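Local coordinates for protein metallophosphoesterase (PDB 3RQZ) that binds two zinc ions and is probably a phosphatase of the calcineurin-like metallophosphoesterase superfamily, in the YfcE family, at residues P154-E159 with H169-G174; G174-V179 with A210-F215. All coordinates share one frame; numbering follows the deposited sequence.

Contact 1 (P154-E159 with H169-G174); sequences PLYIRE and HHPNDG
A single antiparallel bridge between Tyr-156 and His-169 holds the loop 169-174 against strand 154-158, an outermost strand of the five-stranded sheet. The pair is of the hydrogen-bonded kind: His-169 N reaches Tyr-156 O at 2.9 Å in a nearly straight bond (173° at the hydrogen), and Tyr-156 N returns a longer one to His-169 O at 3.1 Å. The same His-169 O also receives a CA-H...O contact from Leu-155. The side chains of the bridge lie layered. A chi1 of 64° places CG of Tyr-156 between its backbone N and carbonyl carbon, and from there the ring reaches His-169, whose CB sits over one face of the phenol in a CH-pi contact displaced toward the rim, 3.4 Å from CZ. The imidazole is nearly parallel to the phenol, planes 9° apart, but strongly offset, with little overlap of the two rings. In the two-sheet calcineurin-like fold, strand 154-158 follows directly on the loop carrying the zinc ligand His-152, and its other edge pairs with strand 184-188. Pro-171 CB meets the tyrosine ring at its edge, 3.9 Å from CE1, while Pro-171 CG packs on Pro-154 CB at 3.8 Å. Beyond them the His-170 ring lies obliquely by Pro-154 O, and its NE2 bonds to Asp-196. Tyr-156 OH hydrogen-bonds to Glu-175 OE2 and His-169 NE2 to Glu-161 OE2. An alanine at Tyr-156 would probably leave Glu-175 OE2 without its hydroxyl partner and open a gap beside His-169 CB and Pro-171.

Contact 2 (G174-V179 with A210-F215); sequences GEVLDV and AQRVTF
An outermost strand of the six-stranded mixed sheet, 176-178, is joined here to its antiparallel neighbour 212-218. Leu-177 and Val-213 form the central hydrogen-bonded pair: Leu-177 N to Val-213 O is 2.7 Å, and Val-213 N to Leu-177 O is 2.8 Å. Val-176 with Thr-214 and Asp-178 with Arg-212 are the non-hydrogen-bonded pairs around it. The ladder runs on past the short strand, with Phe-215 N bonded to Glu-175 O and, at one end, Gly-174 N to Phe-215 O. The positive phi of Gly-174 (90°) would push a CB against the carbonyl O of Asp-173. At the other end Val-179 N approaches Gln-211 O from above the carbonyl plane, where the hairpin of strands 201-207 and 212-218 carries a G1 beta bulge: Gln-211, with both backbone angles positive, and Arg-212 together face Glu-207. The two faces of the sheet differ. On the face of Leu-177 and Val-213, Leu-177 CB lies at the edge of the Phe-215 ring, 4.0 Å from CE2, and Val-213 CG1 stands over one face of that ring, offset toward its rim. Val-179 CG1 touches Val-213 CG2 at 4.2 Å. Leu-177 and Val-179 reach Tyr-184 of the other sheet, and Leu-177 and Phe-215 reach Ile-186. The opposite face bears Val-176, Asp-178, Arg-212 and Thr-214. Val-176 CG1, anti to its backbone N (chi1 175°), packs on Arg-212 CG at 3.7 Å, while Val-176 CG2 lies 3.8 Å from Thr-214 OG1. The arginine chain bends at chi3, and Ala-210 CB sits over the centre of its guanidinium.

In the fold
The two contacts follow one another in the chain and share Gly-174, where the loop of contact 1 passes into the edge strand of contact 2. Contact 1 lays a loop on the edge of the five-stranded sheet, whereas contact 2 joins two strands within the six-stranded one, so the chain crosses here from one sheet to the other. Both are partly buried. Contact 1 relies on one bridge and on aromatic and proline packing, contact 2 on a longer backbone ladder, with Leu-177 and the Phe-215 ring packed against the other sheet and a more polar face of Asp-178, Arg-212 and Thr-214. The Tyr-156 hydroxyl bond ties the two together, and its ring packs on Leu-177 and Phe-215. Contact 1 lies nearer the zinc site.

Contact 1 (P154-E159 with H169-G174)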
# COMPACT_ATOMS: atom_id res chain seq x y z
N PRO A 154 3.57 5.37 -7.00
CA PRO A 154 2.67 4.81 -7.99
C PRO A 154 3.41 4.52 -9.30
O PRO A 154 4.38 5.20 -9.64
CB PRO A 154 1.57 5.88 -8.16
CG PRO A 154 2.22 7.15 -7.76
CD PRO A 154 3.24 6.78 -6.68
N LEU A 155 2.95 3.50 -10.03
CA LEU A 155 3.70 2.94 -11.15
C LEU A 155 2.76 2.11 -12.01
O LEU A 155 1.80 1.52 -11.50
CB LEU A 155 4.82 2.02 -10.61
CG LEU A 155 5.70 1.23 -11.59
CD1 LEU A 155 7.18 1.20 -11.16
CD2 LEU A 155 5.19 -0.22 -11.78
N TYR A 156 3.03 2.09 -13.32
CA TYR A 156 2.47 1.08 -14.19
C TYR A 156 3.46 0.72 -15.30
O TYR A 156 4.21 1.57 -15.79
CB TYR A 156 1.09 1.49 -14.77
CG TYR A 156 1.06 2.71 -15.68
CD1 TYR A 156 0.77 3.98 -15.18
CD2 TYR A 156 1.31 2.58 -17.06
CE1 TYR A 156 0.75 5.09 -16.00
CE2 TYR A 156 1.26 3.69 -17.92
CZ TYR A 156 0.98 4.94 -17.38
OH TYR A 156 0.95 6.04 -18.18
N ILE A 157 3.47 -0.55 -15.67
CA ILE A 157 4.27 -0.99 -16.83
C ILE A 157 3.51 -2.10 -17.55
O ILE A 157 2.92 -2.95 -16.90
CB ILE A 157 5.68 -1.46 -16.39
CG1 ILE A 157 6.59 -1.70 -17.60
CG2 ILE A 157 5.59 -2.70 -15.43
CD1 ILE A 157 8.10 -1.80 -17.21
N ARG A 158 3.47 -2.06 -18.89
CA ARG A 158 2.93 -3.18 -19.68
C ARG A 158 3.98 -4.28 -19.92
O ARG A 158 5.19 -4.04 -19.86
CB ARG A 158 2.29 -2.69 -20.99
CG ARG A 158 1.32 -3.71 -21.61
CD ARG A 158 0.38 -3.10 -22.64
NE ARG A 158 1.03 -2.04 -23.38
CZ ARG A 158 1.36 -2.11 -24.67
NH1 ARG A 158 1.97 -1.08 -25.24
NH2 ARG A 158 1.05 -3.20 -25.38
N GLU A 159 3.51 -5.49 -20.19
CA GLU A 159 4.40 -6.64 -20.35
C GLU A 159 5.39 -6.46 -21.50
O GLU A 159 6.59 -6.72 -21.33
CB GLU A 159 3.56 -7.91 -20.53
CG GLU A 159 4.36 -9.19 -20.71
CD GLU A 159 3.47 -10.43 -20.81
OE1 GLU A 159 2.38 -10.36 -21.43
OE2 GLU A 159 3.85 -11.49 -20.28
N HIS A 169 6.17 3.64 -15.91
CA HIS A 169 5.62 4.99 -15.95
C HIS A 169 5.24 5.40 -14.55
O HIS A 169 4.72 4.59 -13.80
CB HIS A 169 4.38 5.02 -16.84
CG HIS A 169 4.62 4.56 -18.25
ND1 HIS A 169 4.81 5.44 -19.29
CD2 HIS A 169 4.70 3.32 -18.78
CE1 HIS A 169 5.00 4.76 -20.41
NE2 HIS A 169 4.95 3.47 -20.13
N HIS A 170 5.50 6.66 -14.20
CA HIS A 170 5.04 7.23 -12.95
C HIS A 170 3.81 8.08 -13.27
O HIS A 170 3.95 9.16 -13.84
CB HIS A 170 6.15 8.11 -12.33
CG HIS A 170 5.73 8.83 -11.08
ND1 HIS A 170 5.32 10.14 -11.08
CD2 HIS A 170 5.67 8.42 -9.79
CE1 HIS A 170 5.02 10.52 -9.85
NE2 HIS A 170 5.22 9.49 -9.05
N PRO A 171 2.61 7.59 -12.93
CA PRO A 171 1.40 8.34 -13.29
C PRO A 171 1.26 9.64 -12.50
O PRO A 171 1.69 9.73 -11.33
CB PRO A 171 0.26 7.37 -12.92
CG PRO A 171 0.85 6.53 -11.80
CD PRO A 171 2.31 6.39 -12.11
N ASN A 172 0.68 10.64 -13.15
CA ASN A 172 0.40 11.93 -12.53
C ASN A 172 -0.92 11.82 -11.81
O ASN A 172 -1.67 10.86 -12.01
CB ASN A 172 0.26 13.02 -13.60
CG ASN A 172 1.42 13.07 -14.58
OD1 ASN A 172 1.21 13.01 -15.79
ND2 ASN A 172 2.65 13.23 -14.06
N ASP A 173 -1.24 12.84 -11.03
CA ASP A 173 -2.55 12.96 -10.39
C ASP A 173 -3.64 13.03 -11.46
O ASP A 173 -3.60 13.90 -12.33
CB ASP A 173 -2.62 14.21 -9.50
CG ASP A 173 -3.94 14.32 -8.76
OD1 ASP A 173 -4.49 13.27 -8.36
OD2 ASP A 173 -4.46 15.44 -8.61
N GLY A 174 -4.60 12.11 -11.42
CA GLY A 174 -5.70 12.10 -12.40
C GLY A 174 -5.47 11.30 -13.67
O GLY A 174 -6.35 11.23 -14.54

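Contact 2 (G174-V179 with A210-F215)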
# COMPACT_ATOMS: atom_id res chain seq x y z
N GLY A 174 -4.60 12.11 -11.42
CA GLY A 174 -5.70 12.10 -12.40
C GLY A 174 -5.47 11.30 -13.67
O GLY A 174 -6.35 11.23 -14.54
N GLU A 175 -4.28 10.71 -13.79
CA GLU A 175 -3.92 9.99 -15.00
C GLU A 175 -4.76 8.73 -15.13
O GLU A 175 -4.88 7.94 -14.19
CB GLU A 175 -2.43 9.64 -15.03
CG GLU A 175 -2.01 8.83 -16.27
CD GLU A 175 -0.53 8.92 -16.58
OE1 GLU A 175 0.18 9.71 -15.92
OE2 GLU A 175 -0.08 8.19 -17.49
N VAL A 176 -5.36 8.59 -16.31
CA VAL A 176 -6.20 7.45 -16.65
C VAL A 176 -5.39 6.45 -17.46
O VAL A 176 -4.84 6.79 -18.51
CB VAL A 176 -7.46 7.86 -17.44
CG1 VAL A 176 -8.26 6.63 -17.88
CG2 VAL A 176 -8.34 8.79 -16.63
N LEU A 177 -5.34 5.22 -16.97
CA LEU A 177 -4.67 4.13 -17.69
C LEU A 177 -5.69 3.15 -18.24
O LEU A 177 -6.53 2.63 -17.49
CB LEU A 177 -3.69 3.38 -16.79
CG LEU A 177 -2.94 2.23 -17.49
CD1 LEU A 177 -2.01 2.73 -18.65
CD2 LEU A 177 -2.16 1.39 -16.52
N ASP A 178 -5.61 2.93 -19.55
CA ASP A 178 -6.41 1.97 -20.31
C ASP A 178 -5.74 0.60 -20.22
O ASP A 178 -4.69 0.37 -20.81
CB ASP A 178 -6.47 2.47 -21.78
CG ASP A 178 -7.32 1.58 -22.70
OD1 ASP A 178 -7.74 0.48 -22.30
OD2 ASP A 178 -7.57 2.01 -23.86
N VAL A 179 -6.32 -0.32 -19.45
CA VAL A 179 -5.75 -1.66 -19.34
C VAL A 179 -6.42 -2.69 -20.27
O VAL A 179 -6.35 -3.89 -20.00
CB VAL A 179 -5.73 -2.18 -17.86
CG1 VAL A 179 -4.84 -1.30 -16.98
CG2 VAL A 179 -7.14 -2.26 -17.28
N ALA A 210 -14.89 -1.02 -17.27
CA ALA A 210 -14.44 -0.02 -18.24
C ALA A 210 -13.00 -0.28 -18.66
O ALA A 210 -12.48 0.43 -19.51
CB ALA A 210 -14.60 1.40 -17.68
N GLN A 211 -12.36 -1.27 -18.04
CA GLN A 211 -10.94 -1.62 -18.25
C GLN A 211 -10.00 -0.44 -18.06
O GLN A 211 -9.14 -0.16 -18.89
CB GLN A 211 -10.73 -2.28 -19.61
CG GLN A 211 -11.56 -3.53 -19.74
CD GLN A 211 -11.34 -4.20 -21.05
OE1 GLN A 211 -10.51 -5.10 -21.17
NE2 GLN A 211 -12.09 -3.77 -22.07
N ARG A 212 -10.16 0.22 -16.92
CA ARG A 212 -9.54 1.50 -16.66
C ARG A 212 -9.02 1.53 -15.23
O ARG A 212 -9.68 1.04 -14.30
CB ARG A 212 -10.60 2.58 -16.88
CG ARG A 212 -10.28 3.95 -16.38
CD ARG A 212 -11.53 4.81 -16.40
NE ARG A 212 -12.08 4.91 -17.74
CZ ARG A 212 -13.36 5.13 -18.02
NH1 ARG A 212 -14.26 5.24 -17.04
NH2 ARG A 212 -13.75 5.21 -19.28
N VAL A 213 -7.82 2.09 -15.05
CA VAL A 213 -7.27 2.41 -13.72
C VAL A 213 -6.97 3.91 -13.71
O VAL A 213 -6.32 4.41 -14.63
CB VAL A 213 -5.99 1.60 -13.41
CG1 VAL A 213 -5.29 2.10 -12.11
CG2 VAL A 213 -6.30 0.11 -13.33
N THR A 214 -7.46 4.62 -12.70
CA THR A 214 -7.20 6.06 -12.57
C THR A 214 -6.39 6.31 -11.29
O THR A 214 -6.72 5.78 -10.21
CB THR A 214 -8.49 6.90 -12.59
OG1 THR A 214 -9.28 6.53 -13.73
CG2 THR A 214 -8.15 8.42 -12.72
N PHE A 215 -5.32 7.08 -11.42
CA PHE A 215 -4.41 7.32 -10.29
C PHE A 215 -4.72 8.67 -9.66
O PHE A 215 -4.91 9.65 -10.36
CB PHE A 215 -2.95 7.28 -10.74
CG PHE A 215 -2.52 5.95 -11.29
CD1 PHE A 215 -1.94 4.98 -10.45
CD2 PHE A 215 -2.70 5.65 -12.65
CE1 PHE A 215 -1.53 3.73 -10.95
CE2 PHE A 215 -2.31 4.40 -13.18
CZ PHE A 215 -1.72 3.44 -12.33